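Local atomic coordinates of methylglyoxal reductase (NADPH-dependent) (Candida albicans SC5314, PDB entry 6KWS), a protein that probably reduces methylglyoxal with NADPH, as a member of the dihydroflavonol-4-reductase branch of the extended short-chain dehydrogenases. Residues 162-165 / 166-170; 151-154 / 155-159; 91-95 / 96-100; 125-128 / 129-132. The protein carries 1 engineered substitution. All coordinates share one frame; numbering follows the deposited sequence.

Contact 1. Residues 162-165 / 166-170; sequences NGYR and GSKKF
Two donors grip the carbonyl oxygen of Tyr-164: the hydroxyl of Ser-167, with OG 2.6 Å from Tyr-164 O, and the amide of Lys-168, with N 3.1 Å from the same Tyr-164 O. The amide bond belongs to the regular helix, whereas the hydroxyl comes from beside it, at a C=O...OG angle of 124°. Ser-167 manages this because OG stands between its own backbone N and carbonyl carbon (chi1 63°), folded back over the preceding turn. On either side in sequence, Ser-167 N donates to Gly-163 O at 2.9 Å and Lys-169 N to Arg-165 O at 3.1 Å.

Tyr-164 and Lys-168 stand one turn apart with the spacing of the Tyr-x-x-x-Lys motif of short-chain dehydrogenases. The tyrosine ring stands out from the helix, CG anti to the backbone N (chi1 170°), and Lys-168 slants across it. Lys-168 CG lies over one ring face near its rim, 4.2 Å from Tyr-164 CZ, and Lys-168 CE comes within 3.8 Å of Tyr-164 OH. Lys-168, an NADPH-binding residue of this enzyme (no cofactor is bound to this chain), also touches Ser-126.

Elsewhere on the helix, Lys-169 NZ serves Asn-149 O and Ile-151 O. Ser-167 faces helix 92-114 at Leu-97 and Ala-100; its hydroxyl bonds within its own helix, which lets the residue sit against apolar neighbours. The aliphatic part of Lys-168 bears on the tyrosine ring, and such contact probably helps keep both polar ends on the cofactor side of helix 160-181.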
loop_
_atom_site.group_PDB
_atom_site.type_symbol
_atom_site.label_atom_id
_atom_site.label_comp_id
_atom_site.label_asym_id
_atom_site.label_seq_id
_atom_site.Cartn_x
_atom_site.Cartn_y
_atom_site.Cartn_z
ATOM N N ASN A 162 4.857 -2.758 16.820
ATOM C CA ASN A 162 5.374 -4.093 16.532
ATOM C C ASN A 162 4.271 -5.001 15.999
ATOM O O ASN A 162 4.514 -5.833 15.114
ATOM C CB ASN A 162 6.001 -4.714 17.784
ATOM C CG ASN A 162 7.373 -4.162 18.107
ATOM O OD1 ASN A 162 7.959 -3.370 17.348
ATOM N ND2 ASN A 162 7.919 -4.619 19.229
ATOM N N GLY A 163 3.054 -4.865 16.534
ATOM C CA GLY A 163 1.935 -5.629 16.005
ATOM C C GLY A 163 1.672 -5.343 14.538
ATOM O O GLY A 163 1.469 -6.259 13.737
ATOM N N TYR A 164 1.676 -4.062 14.163
ATOM C CA TYR A 164 1.401 -3.713 12.775
ATOM C C TYR A 164 2.479 -4.281 11.860
ATOM O O TYR A 164 2.180 -5.002 10.902
ATOM C CB TYR A 164 1.280 -2.191 12.620
ATOM C CG TYR A 164 1.241 -1.760 11.164
ATOM C CD1 TYR A 164 0.055 -1.782 10.433
ATOM C CD2 TYR A 164 2.403 -1.351 10.512
ATOM C CE1 TYR A 164 0.030 -1.408 9.095
ATOM C CE2 TYR A 164 2.390 -0.989 9.182
ATOM C CZ TYR A 164 1.208 -1.019 8.472
ATOM O OH TYR A 164 1.243 -0.642 7.142
ATOM N N ARG A 165 3.747 -3.984 12.143
ATOM C CA ARG A 165 4.789 -4.459 11.245
ATOM C C ARG A 165 4.893 -5.980 11.286
ATOM O O ARG A 165 5.037 -6.626 10.243
ATOM C CB ARG A 165 6.131 -3.800 11.571
ATOM C CG ARG A 165 6.063 -2.341 12.027
ATOM C CD ARG A 165 7.459 -1.674 12.059
ATOM N NE ARG A 165 8.086 -1.511 10.732
ATOM C CZ ARG A 165 9.258 -2.055 10.354
ATOM N NH1 ARG A 165 9.981 -2.816 11.166
ATOM N NH2 ARG A 165 9.722 -1.834 9.140
ATOM N N GLY A 166 4.779 -6.577 12.472
ATOM C CA GLY A 166 4.739 -8.029 12.549
ATOM C C GLY A 166 3.661 -8.635 11.672
ATOM O O GLY A 166 3.914 -9.569 10.909
ATOM N N SER A 167 2.441 -8.100 11.754
ATOM C CA SER A 167 1.349 -8.677 10.981
ATOM C C SER A 167 1.624 -8.593 9.492
ATOM O O SER A 167 1.238 -9.488 8.730
ATOM C CB SER A 167 0.048 -7.969 11.303
ATOM O OG SER A 167 0.167 -6.624 10.905
ATOM N N LYS A 168 2.286 -7.524 9.050
ATOM C CA LYS A 168 2.635 -7.452 7.639
ATOM C C LYS A 168 3.611 -8.563 7.270
ATOM O O LYS A 168 3.413 -9.265 6.269
ATOM C CB LYS A 168 3.181 -6.064 7.302
ATOM C CG LYS A 168 2.099 -4.963 7.376
ATOM C CD LYS A 168 1.061 -5.175 6.301
ATOM C CE LYS A 168 -0.054 -4.140 6.350
ATOM N NZ LYS A 168 -0.844 -4.154 5.068
ATOM N N LYS A 169 4.623 -8.791 8.114
ATOM C CA LYS A 169 5.603 -9.840 7.855
ATOM C C LYS A 169 4.974 -11.233 7.920
ATOM O O LYS A 169 5.243 -12.079 7.063
ATOM C CB LYS A 169 6.768 -9.711 8.843
ATOM C CG LYS A 169 7.827 -10.823 8.796
ATOM C CD LYS A 169 7.470 -11.958 9.773
ATOM C CE LYS A 169 8.593 -12.978 9.910
ATOM N NZ LYS A 169 9.612 -12.511 10.889
ATOM N N PHE A 170 4.141 -11.507 8.921
ATOM C CA PHE A 170 3.603 -12.862 8.992
ATOM C C PHE A 170 2.559 -13.108 7.916
ATOM O O PHE A 170 2.504 -14.207 7.363
ATOM C CB PHE A 170 3.069 -13.159 10.400
ATOM C CG PHE A 170 4.169 -13.298 11.409
ATOM C CD1 PHE A 170 5.054 -14.381 11.339
ATOM C CD2 PHE A 170 4.386 -12.313 12.368
ATOM C CE1 PHE A 170 6.112 -14.513 12.232
ATOM C CE2 PHE A 170 5.449 -12.427 13.276
ATOM C CZ PHE A 170 6.319 -13.536 13.205
#

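Contact 2. Residues 151-154 / 155-159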
loop_
_atom_site.group_PDB
_atom_site.type_symbol
_atom_site.label_atom_id
_atom_site.label_comp_id
_atom_site.label_asym_id
_atom_site.label_seq_id
_atom_site.Cartn_x
_atom_site.Cartn_y
_atom_site.Cartn_z
ATOM N N ILE A 151 11.498 -9.854 13.052
ATOM C CA ILE A 151 10.804 -9.785 14.332
ATOM C C ILE A 151 10.142 -11.127 14.625
ATOM O O ILE A 151 9.599 -11.785 13.734
ATOM C CB ILE A 151 9.790 -8.625 14.341
ATOM C CG1 ILE A 151 9.088 -8.534 15.711
ATOM C CG2 ILE A 151 8.774 -8.784 13.222
ATOM C CD1 ILE A 151 8.222 -7.258 15.921
ATOM N N SER A 152 10.206 -11.552 15.880
ATOM C CA SER A 152 9.518 -12.768 16.287
ATOM C C SER A 152 8.019 -12.542 16.516
ATOM O O SER A 152 7.544 -11.429 16.771
ATOM C CB SER A 152 10.118 -13.311 17.569
ATOM O OG SER A 152 9.761 -12.474 18.642
ATOM N N TRP A 153 7.273 -13.642 16.440
ATOM C CA TRP A 153 5.880 -13.636 16.866
ATOM C C TRP A 153 5.749 -13.092 18.275
ATOM O O TRP A 153 4.835 -12.318 18.574
ATOM C CB TRP A 153 5.319 -15.058 16.794
ATOM C CG TRP A 153 3.836 -15.174 16.988
ATOM C CD1 TRP A 153 3.172 -15.312 18.174
ATOM C CD2 TRP A 153 2.835 -15.212 15.962
ATOM N NE1 TRP A 153 1.817 -15.423 17.952
ATOM C CE2 TRP A 153 1.585 -15.366 16.602
ATOM C CE3 TRP A 153 2.872 -15.136 14.566
ATOM C CZ2 TRP A 153 0.386 -15.426 15.893
ATOM C CZ3 TRP A 153 1.676 -15.199 13.864
ATOM C CH2 TRP A 153 0.453 -15.339 14.527
ATOM N N GLN A 154 6.649 -13.494 19.163
ATOM C CA GLN A 154 6.528 -13.052 20.542
ATOM C C GLN A 154 6.717 -11.552 20.633
ATOM O O GLN A 154 5.931 -10.858 21.287
ATOM C CB GLN A 154 7.529 -13.799 21.425
ATOM C CG GLN A 154 7.178 -15.274 21.665
ATOM C CD GLN A 154 7.218 -16.123 20.393
ATOM O OE1 GLN A 154 7.967 -15.838 19.453
ATOM N NE2 GLN A 154 6.416 -17.179 20.369
ATOM N N ASP A 155 7.723 -11.026 19.939
ATOM C CA ASP A 155 7.967 -9.592 19.972
ATOM C C ASP A 155 6.885 -8.800 19.253
ATOM O O ASP A 155 6.686 -7.621 19.559
ATOM C CB ASP A 155 9.340 -9.312 19.385
ATOM C CG ASP A 155 10.465 -9.694 20.347
ATOM O OD1 ASP A 155 10.155 -10.241 21.440
ATOM O OD2 ASP A 155 11.655 -9.446 20.018
ATOM N N ALA A 156 6.165 -9.424 18.324
ATOM C CA ALA A 156 5.099 -8.724 17.628
ATOM C C ALA A 156 3.908 -8.402 18.533
ATOM O O ALA A 156 3.140 -7.496 18.203
ATOM C CB ALA A 156 4.656 -9.548 16.422
ATOM N N LEU A 157 3.750 -9.094 19.673
ATOM C CA LEU A 157 2.692 -8.811 20.645
ATOM C C LEU A 157 3.006 -7.662 21.605
ATOM O O LEU A 157 2.110 -7.245 22.346
ATOM C CB LEU A 157 2.402 -10.041 21.498
ATOM C CG LEU A 157 2.402 -11.407 20.834
ATOM C CD1 LEU A 157 2.241 -12.427 21.905
ATOM C CD2 LEU A 157 1.280 -11.533 19.821
ATOM N N LEU A 158 4.244 -7.161 21.634
ATOM C CA LEU A 158 4.646 -6.194 22.658
ATOM C C LEU A 158 3.815 -4.916 22.599
ATOM O O LEU A 158 3.309 -4.453 23.626
ATOM C CB LEU A 158 6.139 -5.873 22.533
ATOM C CG LEU A 158 7.031 -7.053 22.964
ATOM C CD1 LEU A 158 8.527 -6.761 22.776
ATOM C CD2 LEU A 158 6.708 -7.489 24.405
ATOM N N ASN A 159 3.661 -4.324 21.420
ATOM C CA ASN A 159 3.016 -3.021 21.319
ATOM C C ASN A 159 2.377 -2.888 19.941
ATOM O O ASN A 159 2.759 -3.600 19.004
ATOM C CB ASN A 159 4.015 -1.880 21.583
ATOM C CG ASN A 159 5.187 -1.872 20.607
ATOM O OD1 ASN A 159 4.998 -1.912 19.392
ATOM N ND2 ASN A 159 6.407 -1.806 21.136
#
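The chain closes into one short, weakly bonded helical turn at 153-156, which brings Trp-153 and Ala-156 to a CA-CA distance of 5.0 Å. Ala-156 N donates to Ser-152 O at 2.9 Å and, more weakly, to Trp-153 O. The following bond, from Leu-157 N to Gln-154 O at 3.2 Å, is of the tighter three-residue kind, and its donor stands above the carbonyl plane at a C=O...N angle of 118°.

Ser-152 caps the start of this turn. Its OG accepts from Asp-155 N at 2.8 Å in a nearly straight bond (N-H...O 164°), and a chi1 of 72° turns the hydroxyl toward that amide. The side chain of Asp-155 begins close by, its CB 3.3 Å from Ser-152 OG. With serine as the N-cap, Ile-151 before it and Ala-156 inside the turn occupy the two positions of a hydrophobic staple: Ile-151 CD1 lies 4.3 Å from Ala-156 CB. The extended isoleucine chain reaches back against the first turn, and its CG1 crosses the base of Asp-155, 3.8 Å from Asp-155 CB.

Leu-157 folds back over the turn, placing CG 3.4 Å from Trp-153 O, while its CD2 approaches the indole obliquely. That indole is held from outside the turn, NE1 donating to Glu-93 OE2 and the ring meeting Phe-170 edge-to-face. Asn-159 then starts the next helix, 160-181, by accepting Asn-162 N at its OD1, and Asn-162 ND2 makes a weak return bond to Asp-155 O.

Contact 3. Residues 91-95 / 96-100; sequences DVEKE and LLLPA
With Asp-91 capping the helix start, where its OD2 takes Glu-93 N at 2.6 Å from above the carboxylate plane, Val-92 follows as the first helical residue and meets both Leu-96 and Leu-97 one turn on. Val-92 O is shared by two amides: Leu-96 N at 3.0 Å comes from above the carbonyl plane, while Leu-97 N at 3.2 Å lies almost in line with the C=O bond, an i to i+5 link that widens the helix into a pi-type turn. The valine branch CG1, which a chi1 of -180° sets beside the carbonyl carbon, packs against Leu-96 CD1 at 4.1 Å.

Glu-93 continues the wide spacing, its O receiving Leu-98 N at 3.1 Å in an almost straight bond of 175°. Lys-94 runs alongside Leu-98 in the same direction, and its aliphatic CD lies beside Leu-98 CD1 (3.5 Å). The carbonyl of Lys-94 faces the ring of Pro-99 instead of an amide, with O 3.2 Å from Pro-99 CD. Glu-95 O likewise borders the proline ring at CG, and the glutamate carboxylate goes back to Thr-90 N through OE1.

Leu-97 projects from this start of helix 92-114 onto Phe-170 of helix 160-181, and onto Trp-153 and Ala-156. Because Pro-99 has no N-H to give, the kink falls just after the pi-type turn: two i+5 bonds carry the backbone up to the proline, and regular helical bonding returns with Ala-100 N donating to Leu-96 O.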
loop_
_atom_site.group_PDB
_atom_site.type_symbol
_atom_site.label_atom_id
_atom_site.label_comp_id
_atom_site.label_asym_id
_atom_site.label_seq_id
_atom_site.Cartn_x
_atom_site.Cartn_y
_atom_site.Cartn_z
ATOM N N ASP A 91 -5.925 -6.952 22.263
ATOM C CA ASP A 91 -5.017 -8.075 22.059
ATOM C C ASP A 91 -4.502 -8.022 20.633
ATOM O O ASP A 91 -5.259 -8.225 19.681
ATOM C CB ASP A 91 -5.670 -9.437 22.304
ATOM C CG ASP A 91 -4.650 -10.601 22.216
ATOM O OD1 ASP A 91 -5.004 -11.733 22.613
ATOM O OD2 ASP A 91 -3.480 -10.391 21.784
ATOM N N VAL A 92 -3.202 -7.788 20.496
ATOM C CA VAL A 92 -2.576 -7.809 19.186
ATOM C C VAL A 92 -2.659 -9.189 18.546
ATOM O O VAL A 92 -2.719 -9.303 17.319
ATOM C CB VAL A 92 -1.123 -7.327 19.331
ATOM C CG1 VAL A 92 -0.428 -7.319 18.000
ATOM C CG2 VAL A 92 -1.109 -5.937 19.961
ATOM N N GLU A 93 -2.667 -10.258 19.348
ATOM C CA GLU A 93 -2.632 -11.596 18.758
ATOM C C GLU A 93 -3.931 -11.923 18.028
ATOM O O GLU A 93 -3.907 -12.372 16.875
ATOM C CB GLU A 93 -2.334 -12.658 19.817
ATOM C CG GLU A 93 -2.042 -14.032 19.191
ATOM C CD GLU A 93 -1.380 -15.029 20.144
ATOM O OE1 GLU A 93 -1.422 -14.817 21.388
ATOM O OE2 GLU A 93 -0.804 -16.025 19.635
ATOM N N LYS A 94 -5.079 -11.720 18.685
ATOM C CA LYS A 94 -6.346 -12.083 18.055
ATOM C C LYS A 94 -6.830 -11.012 17.081
ATOM O O LYS A 94 -7.531 -11.327 16.116
ATOM C CB LYS A 94 -7.431 -12.350 19.116
ATOM C CG LYS A 94 -7.106 -13.482 20.105
ATOM C CD LYS A 94 -6.558 -14.753 19.403
ATOM C CE LYS A 94 -7.146 -16.079 19.976
ATOM N NZ LYS A 94 -6.128 -17.148 20.280
ATOM N N GLU A 95 -6.481 -9.756 17.301
ATOM C CA GLU A 95 -7.037 -8.701 16.465
ATOM C C GLU A 95 -6.174 -8.357 15.255
ATOM O O GLU A 95 -6.695 -7.791 14.288
ATOM C CB GLU A 95 -7.291 -7.437 17.299
ATOM C CG GLU A 95 -8.530 -7.542 18.214
ATOM C CD GLU A 95 -8.714 -6.324 19.133
ATOM O OE1 GLU A 95 -7.912 -6.155 20.082
ATOM O OE2 GLU A 95 -9.671 -5.539 18.918
ATOM N N LEU A 96 -4.887 -8.703 15.262
ATOM C CA LEU A 96 -4.003 -8.340 14.163
ATOM C C LEU A 96 -3.288 -9.523 13.527
ATOM O O LEU A 96 -3.330 -9.673 12.296
ATOM C CB LEU A 96 -2.970 -7.315 14.641
ATOM C CG LEU A 96 -3.433 -5.863 14.644
ATOM C CD1 LEU A 96 -2.373 -4.958 15.285
ATOM C CD2 LEU A 96 -3.750 -5.424 13.232
ATOM N N LEU A 97 -2.614 -10.368 14.320
ATOM C CA LEU A 97 -1.692 -11.346 13.742
ATOM C C LEU A 97 -2.424 -12.532 13.131
ATOM O O LEU A 97 -2.194 -12.877 11.966
ATOM C CB LEU A 97 -0.694 -11.817 14.790
ATOM C CG LEU A 97 0.368 -10.763 15.077
ATOM C CD1 LEU A 97 1.145 -11.122 16.327
ATOM C CD2 LEU A 97 1.293 -10.638 13.874
ATOM N N LEU A 98 -3.313 -13.167 13.894
ATOM C CA LEU A 98 -4.091 -14.266 13.327
ATOM C C LEU A 98 -4.937 -13.828 12.143
ATOM O O LEU A 98 -4.845 -14.474 11.084
ATOM C CB LEU A 98 -4.927 -14.925 14.427
ATOM C CG LEU A 98 -4.031 -15.581 15.482
ATOM C CD1 LEU A 98 -4.853 -16.023 16.657
ATOM C CD2 LEU A 98 -3.253 -16.752 14.891
ATOM N N PRO A 99 -5.734 -12.748 12.214
ATOM C CA PRO A 99 -6.492 -12.323 11.016
ATOM C C PRO A 99 -5.629 -12.085 9.783
ATOM O O PRO A 99 -6.052 -12.415 8.668
ATOM C CB PRO A 99 -7.172 -11.028 11.471
ATOM C CG PRO A 99 -7.235 -11.127 12.939
ATOM C CD PRO A 99 -6.014 -11.876 13.368
ATOM N N ALA A 100 -4.434 -11.516 9.946
ATOM C CA ALA A 100 -3.553 -11.358 8.794
ATOM C C ALA A 100 -3.091 -12.711 8.265
ATOM O O ALA A 100 -3.126 -12.950 7.050
ATOM C CB ALA A 100 -2.346 -10.480 9.147
#

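Contact 4. Residues 125-128 / 129-132; sequences SSYA and AIST
The buried loop that leaves strand 120-124 borders the NADPH site, and in it Ser-126 and Tyr-127 form two successive i to i+3 turns, with Ala-129 and Ile-130. The first element is an ST turn: Ser-126 OG accepts Ala-128 N at 2.8 Å, a fairly straight bond (N-H...O 155°). The carbonyl of the same serine takes the next amide, Ala-129 N to Ser-126 O at 2.8 Å, with the donor well above the carbonyl plane.

Tyr-127 O then takes two amides. Ile-130 N reaches it at 2.8 Å from above the carbonyl plane, and Ser-131 N at 3.1 Å almost straight ahead (C=O...N 172°). The tyrosine ring, which a chi1 of -180° directs away from its own amide nitrogen, lies beside Ser-131. Ser-131 covers one of its faces: CB makes a CH-pi contact 4.0 Å from the centroid of the Tyr-127 ring, and OG stands toward the rim, 3.4 Å from Tyr-127 CE2. The side chains of Ile-130 and Tyr-127 cross at about a right angle, with Ile-130 CB 4.1 Å from Tyr-127 CD1.

The polar ends are tied to neighbouring elements. Tyr-127 OH bonds Glu-136, Ser-131 OG accepts from Arg-165 NH2 and Ser-125 OG bonds Glu-172. The side chain of Ser-126 lies about 4 Å from that of Lys-168. A serine here, after the fifth parallel strand of a Rossmann fold and beside the Tyr-x-x-x-Lys helix, is consistent with the conserved active-site serine of extended short-chain dehydrogenases.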
loop_
_atom_site.group_PDB
_atom_site.type_symbol
_atom_site.label_atom_id
_atom_site.label_comp_id
_atom_site.label_asym_id
_atom_site.label_seq_id
_atom_site.Cartn_x
_atom_site.Cartn_y
_atom_site.Cartn_z
ATOM N N SER A 125 1.978 -6.098 0.085
ATOM C CA SER A 125 2.600 -6.304 1.378
ATOM C C SER A 125 3.084 -4.948 1.887
ATOM O O SER A 125 2.354 -3.955 1.782
ATOM C CB SER A 125 3.714 -7.351 1.269
ATOM O OG SER A 125 4.164 -7.727 2.558
ATOM N N SER A 126 4.307 -4.878 2.404
ATOM C CA SER A 126 4.779 -3.650 3.016
ATOM C C SER A 126 6.282 -3.740 3.200
ATOM O O SER A 126 6.826 -4.822 3.439
ATOM C CB SER A 126 4.107 -3.387 4.373
ATOM O OG SER A 126 4.852 -2.438 5.129
ATOM N N TYR A 127 6.942 -2.582 3.086
ATOM C CA TYR A 127 8.332 -2.478 3.500
ATOM C C TYR A 127 8.522 -3.040 4.908
ATOM O O TYR A 127 9.599 -3.548 5.241
ATOM C CB TYR A 127 8.768 -1.006 3.429
ATOM C CG TYR A 127 10.207 -0.740 3.825
ATOM C CD1 TYR A 127 11.262 -1.363 3.153
ATOM C CD2 TYR A 127 10.511 0.127 4.867
ATOM C CE1 TYR A 127 12.577 -1.129 3.511
ATOM C CE2 TYR A 127 11.830 0.379 5.233
ATOM C CZ TYR A 127 12.854 -0.249 4.552
ATOM O OH TYR A 127 14.163 -0.009 4.909
ATOM N N ALA A 128 7.488 -2.960 5.744
ATOM C CA ALA A 128 7.582 -3.503 7.086
ATOM C C ALA A 128 7.865 -4.999 7.093
ATOM O O ALA A 128 8.355 -5.512 8.100
ATOM C CB ALA A 128 6.295 -3.224 7.861
ATOM N N ALA A 129 7.537 -5.722 6.024
ATOM C CA ALA A 129 7.908 -7.130 5.971
ATOM C C ALA A 129 9.342 -7.324 5.508
ATOM O O ALA A 129 9.870 -8.441 5.599
ATOM C CB ALA A 129 6.959 -7.908 5.057
ATOM N N ILE A 130 9.990 -6.267 5.033
ATOM C CA ILE A 130 11.360 -6.355 4.561
ATOM C C ILE A 130 12.370 -5.970 5.641
ATOM O O ILE A 130 13.417 -6.605 5.763
ATOM C CB ILE A 130 11.537 -5.488 3.302
ATOM C CG1 ILE A 130 10.658 -6.016 2.164
ATOM C CG2 ILE A 130 12.978 -5.504 2.903
ATOM C CD1 ILE A 130 10.988 -5.429 0.788
ATOM N N SER A 131 12.093 -4.945 6.448
ATOM C CA SER A 131 13.144 -4.313 7.236
ATOM C C SER A 131 12.983 -4.608 8.728
ATOM O O SER A 131 11.947 -4.298 9.330
ATOM C CB SER A 131 13.183 -2.809 6.976
ATOM O OG SER A 131 12.038 -2.173 7.479
ATOM N N THR A 132 14.026 -5.195 9.312
ATOM C CA THR A 132 14.135 -5.328 10.759
ATOM C C THR A 132 14.467 -3.964 11.370
ATOM O O THR A 132 15.331 -3.243 10.857
ATOM C CB THR A 132 15.226 -6.357 11.086
ATOM O OG1 THR A 132 14.988 -7.561 10.342
ATOM C CG2 THR A 132 15.239 -6.680 12.539
#

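Contact 4 is buried, contacts 1 and 3 are partly so, and contact 2 lies at the surface. Contact 1 is the middle piece, since its part of helix 160-181 touches all the others: hydrogen bonds of its side chains reach the loop 125-132 and the turn 151-159, while its meeting with helix 92-114 is apolar. Contacts 2 and 3 also meet directly, by both polar and apolar side chains, whereas contacts 3 and 4 stay about 10 Å apart at their nearest atoms. Capped helix starts mark contacts 2 and 3; contacts 1 and 4 instead bring the Tyr-x-x-x-Lys pair and a buried serine together beside the NADPH site.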